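Local coordinates for anti-h(o) lectin I (Ulex europaeus, PDB 1FX5), which binds carbohydrate as an L-fucose-specific legume lectin, a metal-containing homodimer that recognises the O(H) blood group, at residues V31-V37 against Q223-L229. Residues are numbered along the deposited sequence.
Sequences VLQLNKV and QATHEVL
In the legume-lectin beta-sandwich (jelly-roll) fold of this protein, the short strand 32-33 joins the long strand 224-236 by a brief antiparallel pairing that a side-chain-to-backbone hydrogen bond continues. Here 31-37 lies antiparallel to 223-229, which runs into strand 224-236, whose other edge is hydrogen-bonded to strand 64-78; on the far side of 31-37, Gln-33 is hydrogen-bonded to Ser-25. Leu-32 and Val-228 form a hydrogen-bonded pair, CA atoms 5.2 Å apart: Leu-32 N donates to Val-228 O at 3.1 Å and Val-228 N to Leu-32 O at 3.0 Å. Gln-33 and Glu-227 follow as a non-hydrogen-bonded pair (CA-CA 4.7 Å), and Leu-34 N reaches His-226 O at 3.1 Å. Val-228, chi1 t, meets Leu-32 on one face, its CB 4.3 Å from Leu-32 CD2, while its CG2 lies 4.2 Å from CD1 of Leu-34, which also packs on Phe-214. Val-31, also t, sets CG1 3.5 Å from Glu-227 CB and CG2 3.9 Å from Leu-229 CD2. Beyond Leu-34, which turns out of extended conformation (phi/psi -70/-29), the chain resumes a beta-like course, and Val-37, chi1 m, brings CG1 3.6 Å from Ala-224 O. Between the Leu-34 and Val-37 contacts, Thr-225 OG1 donates to Asn-35 O at 3.2 Å.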
ATOM      1  N   VAL A  31      19.569   3.512   3.634  1.00 26.67           N
ATOM      2  CA  VAL A  31      19.674   2.313   2.796  1.00 23.74           C
ATOM      3  C   VAL A  31      18.965   1.114   3.446  1.00 23.25           C
ATOM      4  O   VAL A  31      18.971   0.973   4.673  1.00 21.87           O
ATOM      5  CB  VAL A  31      21.182   1.969   2.585  1.00 23.56           C
ATOM      6  CG1 VAL A  31      21.383   0.607   1.926  1.00 23.23           C
ATOM      7  CG2 VAL A  31      21.815   3.035   1.734  1.00 26.42           C
ATOM      8  N   LEU A  32      18.354   0.259   2.629  1.00 21.56           N
ATOM      9  CA  LEU A  32      17.663  -0.924   3.140  1.00 18.85           C
ATOM     10  C   LEU A  32      18.683  -2.078   3.176  1.00 21.25           C
ATOM     11  O   LEU A  32      19.131  -2.560   2.130  1.00 21.04           O
ATOM     12  CB  LEU A  32      16.476  -1.288   2.233  1.00 17.26           C
ATOM     13  CG  LEU A  32      15.754  -2.626   2.464  1.00 17.14           C
ATOM     14  CD1 LEU A  32      15.034  -2.622   3.796  1.00 15.07           C
ATOM     15  CD2 LEU A  32      14.760  -2.887   1.326  1.00 15.15           C
ATOM     16  N   GLN A  33      19.076  -2.487   4.385  1.00 21.75           N
ATOM     17  CA  GLN A  33      20.039  -3.566   4.582  1.00 19.06           C
ATOM     18  C   GLN A  33      19.299  -4.890   4.779  1.00 19.29           C
ATOM     19  O   GLN A  33      18.647  -5.112   5.797  1.00 22.03           O
ATOM     20  CB  GLN A  33      20.932  -3.257   5.790  1.00 21.56           C
ATOM     21  CG  GLN A  33      22.120  -4.193   5.912  1.00 22.11           C
ATOM     22  CD  GLN A  33      22.988  -3.888   7.104  1.00 27.18           C
ATOM     23  OE1 GLN A  33      24.102  -3.408   6.952  1.00 29.13           O
ATOM     24  NE2 GLN A  33      22.493  -4.180   8.299  1.00 25.23           N
ATOM     25  N   LEU A  34      19.428  -5.787   3.818  1.00 17.84           N
ATOM     26  CA  LEU A  34      18.750  -7.068   3.898  1.00 20.16           C
ATOM     27  C   LEU A  34      19.248  -8.063   4.955  1.00 21.05           C
ATOM     28  O   LEU A  34      18.486  -8.895   5.438  1.00 20.85           O
ATOM     29  CB  LEU A  34      18.728  -7.720   2.499  1.00 20.11           C
ATOM     30  CG  LEU A  34      18.132  -6.853   1.368  1.00 22.44           C
ATOM     31  CD1 LEU A  34      18.273  -7.551   0.002  1.00 21.03           C
ATOM     32  CD2 LEU A  34      16.668  -6.506   1.673  1.00 17.41           C
ATOM     33  N   ASN A  35      20.525  -7.998   5.300  1.00 22.82           N
ATOM     34  CA  ASN A  35      21.074  -8.910   6.292  1.00 24.66           C
ATOM     35  C   ASN A  35      22.243  -8.231   6.957  1.00 26.52           C
ATOM     36  O   ASN A  35      22.822  -7.305   6.390  1.00 28.87           O
ATOM     37  CB  ASN A  35      21.563 -10.216   5.628  1.00 21.80           C
ATOM     38  CG  ASN A  35      22.828 -10.025   4.772  1.00 23.44           C
ATOM     39  OD1 ASN A  35      23.938 -10.303   5.224  1.00 25.14           O
ATOM     40  ND2 ASN A  35      22.659  -9.576   3.529  1.00 15.39           N
ATOM     41  N   LYS A  36      22.561  -8.640   8.177  1.00 28.46           N
ATOM     42  CA  LYS A  36      23.684  -8.032   8.847  1.00 29.95           C
ATOM     43  C   LYS A  36      24.814  -9.046   8.940  1.00 31.67           C
ATOM     44  O   LYS A  36      24.613 -10.240   8.671  1.00 32.34           O
ATOM     45  CB  LYS A  36      23.295  -7.430  10.197  1.00 30.19           C
ATOM     46  CG  LYS A  36      22.558  -8.320  11.125  1.00 34.64           C
ATOM     47  CD  LYS A  36      22.198  -7.542  12.385  1.00 36.76           C
ATOM     48  CE  LYS A  36      21.515  -6.223  12.044  1.00 40.62           C
ATOM     49  NZ  LYS A  36      20.984  -5.528  13.260  1.00 41.40           N
ATOM     50  N   VAL A  37      26.026  -8.533   9.148  1.00 32.43           N
ATOM     51  CA  VAL A  37      27.225  -9.354   9.265  1.00 29.81           C
ATOM     52  C   VAL A  37      27.765  -9.160  10.680  1.00 31.66           C
ATOM     53  O   VAL A  37      27.351  -8.238  11.397  1.00 28.54           O
ATOM     54  CB  VAL A  37      28.275  -8.945   8.215  1.00 29.30           C
ATOM     55  CG1 VAL A  37      27.749  -9.229   6.802  1.00 24.14           C
ATOM     56  CG2 VAL A  37      28.596  -7.468   8.350  1.00 28.21           C
ATOM     57  N   GLN A 223      30.979 -14.037   4.927  1.00 20.89           N
ATOM     58  CA  GLN A 223      29.972 -13.014   5.083  1.00 20.27           C
ATOM     59  C   GLN A 223      30.055 -11.812   4.184  1.00 20.13           C
ATOM     60  O   GLN A 223      31.125 -11.318   3.889  1.00 22.56           O
ATOM     61  CB  GLN A 223      29.919 -12.526   6.531  1.00 19.14           C
ATOM     62  CG  GLN A 223      29.584 -13.609   7.546  1.00 20.98           C
ATOM     63  CD  GLN A 223      29.383 -13.034   8.946  1.00 24.69           C
ATOM     64  OE1 GLN A 223      29.900 -11.959   9.272  1.00 22.98           O
ATOM     65  NE2 GLN A 223      28.615 -13.733   9.768  1.00 20.60           N
ATOM     66  N   ALA A 224      28.881 -11.342   3.783  1.00 20.41           N
ATOM     67  CA  ALA A 224      28.729 -10.178   2.924  1.00 19.14           C
ATOM     68  C   ALA A 224      27.348  -9.584   3.219  1.00 18.37           C
ATOM     69  O   ALA A 224      26.429 -10.304   3.641  1.00 19.45           O
ATOM     70  CB  ALA A 224      28.833 -10.571   1.462  1.00 18.15           C
ATOM     71  N   THR A 225      27.229  -8.267   3.109  1.00 17.06           N
ATOM     72  CA  THR A 225      25.961  -7.603   3.352  1.00 19.00           C
ATOM     73  C   THR A 225      25.400  -7.210   1.955  1.00 20.06           C
ATOM     74  O   THR A 225      26.167  -6.939   1.029  1.00 18.71           O
ATOM     75  CB  THR A 225      26.138  -6.397   4.307  1.00 23.60           C
ATOM     76  OG1 THR A 225      24.858  -5.775   4.532  1.00 29.22           O
ATOM     77  CG2 THR A 225      27.119  -5.387   3.724  1.00 22.50           C
ATOM     78  N   HIS A 226      24.075  -7.261   1.789  1.00 19.55           N
ATOM     79  CA  HIS A 226      23.419  -6.934   0.518  1.00 17.67           C
ATOM     80  C   HIS A 226      22.504  -5.757   0.806  1.00 18.83           C
ATOM     81  O   HIS A 226      21.607  -5.873   1.643  1.00 19.29           O
ATOM     82  CB  HIS A 226      22.645  -8.170   0.022  1.00 17.32           C
ATOM     83  CG  HIS A 226      23.506  -9.389  -0.115  1.00 16.75           C
ATOM     84  ND1 HIS A 226      23.748 -10.251   0.935  1.00 17.00           N
ATOM     85  CD2 HIS A 226      24.258  -9.836  -1.150  1.00 18.38           C
ATOM     86  CE1 HIS A 226      24.620 -11.172   0.557  1.00 19.89           C
ATOM     87  NE2 HIS A 226      24.947 -10.945  -0.705  1.00 19.22           N
ATOM     88  N   GLU A 227      22.691  -4.666   0.058  1.00 20.48           N
ATOM     89  CA  GLU A 227      21.918  -3.434   0.229  1.00 20.94           C
ATOM     90  C   GLU A 227      21.180  -2.822  -0.965  1.00 20.59           C
ATOM     91  O   GLU A 227      21.722  -2.719  -2.060  1.00 18.57           O
ATOM     92  CB  GLU A 227      22.870  -2.413   0.843  1.00 23.49           C
ATOM     93  CG  GLU A 227      23.357  -2.901   2.193  1.00 33.39           C
ATOM     94  CD  GLU A 227      24.644  -2.278   2.646  1.00 37.61           C
ATOM     95  OE1 GLU A 227      24.646  -1.655   3.709  1.00 44.52           O
ATOM     96  OE2 GLU A 227      25.675  -2.440   1.976  1.00 45.93           O
ATOM     97  N   VAL A 228      19.953  -2.377  -0.718  1.00 16.00           N
ATOM     98  CA  VAL A 228      19.123  -1.777  -1.749  1.00 16.40           C
ATOM     99  C   VAL A 228      19.066  -0.278  -1.528  1.00 17.22           C
ATOM    100  O   VAL A 228      18.809   0.177  -0.403  1.00 17.20           O
ATOM    101  CB  VAL A 228      17.684  -2.379  -1.735  1.00 16.89           C
ATOM    102  CG1 VAL A 228      16.813  -1.708  -2.791  1.00 11.32           C
ATOM    103  CG2 VAL A 228      17.737  -3.898  -1.994  1.00 14.48           C
ATOM    104  N   LEU A 229      19.269   0.479  -2.610  1.00 17.39           N
ATOM    105  CA  LEU A 229      19.261   1.939  -2.568  1.00 19.88           C
ATOM    106  C   LEU A 229      17.918   2.643  -2.824  1.00 22.09           C
ATOM    107  O   LEU A 229      17.666   3.730  -2.298  1.00 22.31           O
ATOM    108  CB  LEU A 229      20.306   2.476  -3.549  1.00 19.00           C
ATOM    109  CG  LEU A 229      21.774   2.179  -3.253  1.00 22.40           C
ATOM    110  CD1 LEU A 229      22.568   2.379  -4.512  1.00 22.20           C
ATOM    111  CD2 LEU A 229      22.300   3.066  -2.136  1.00 23.21           C
TER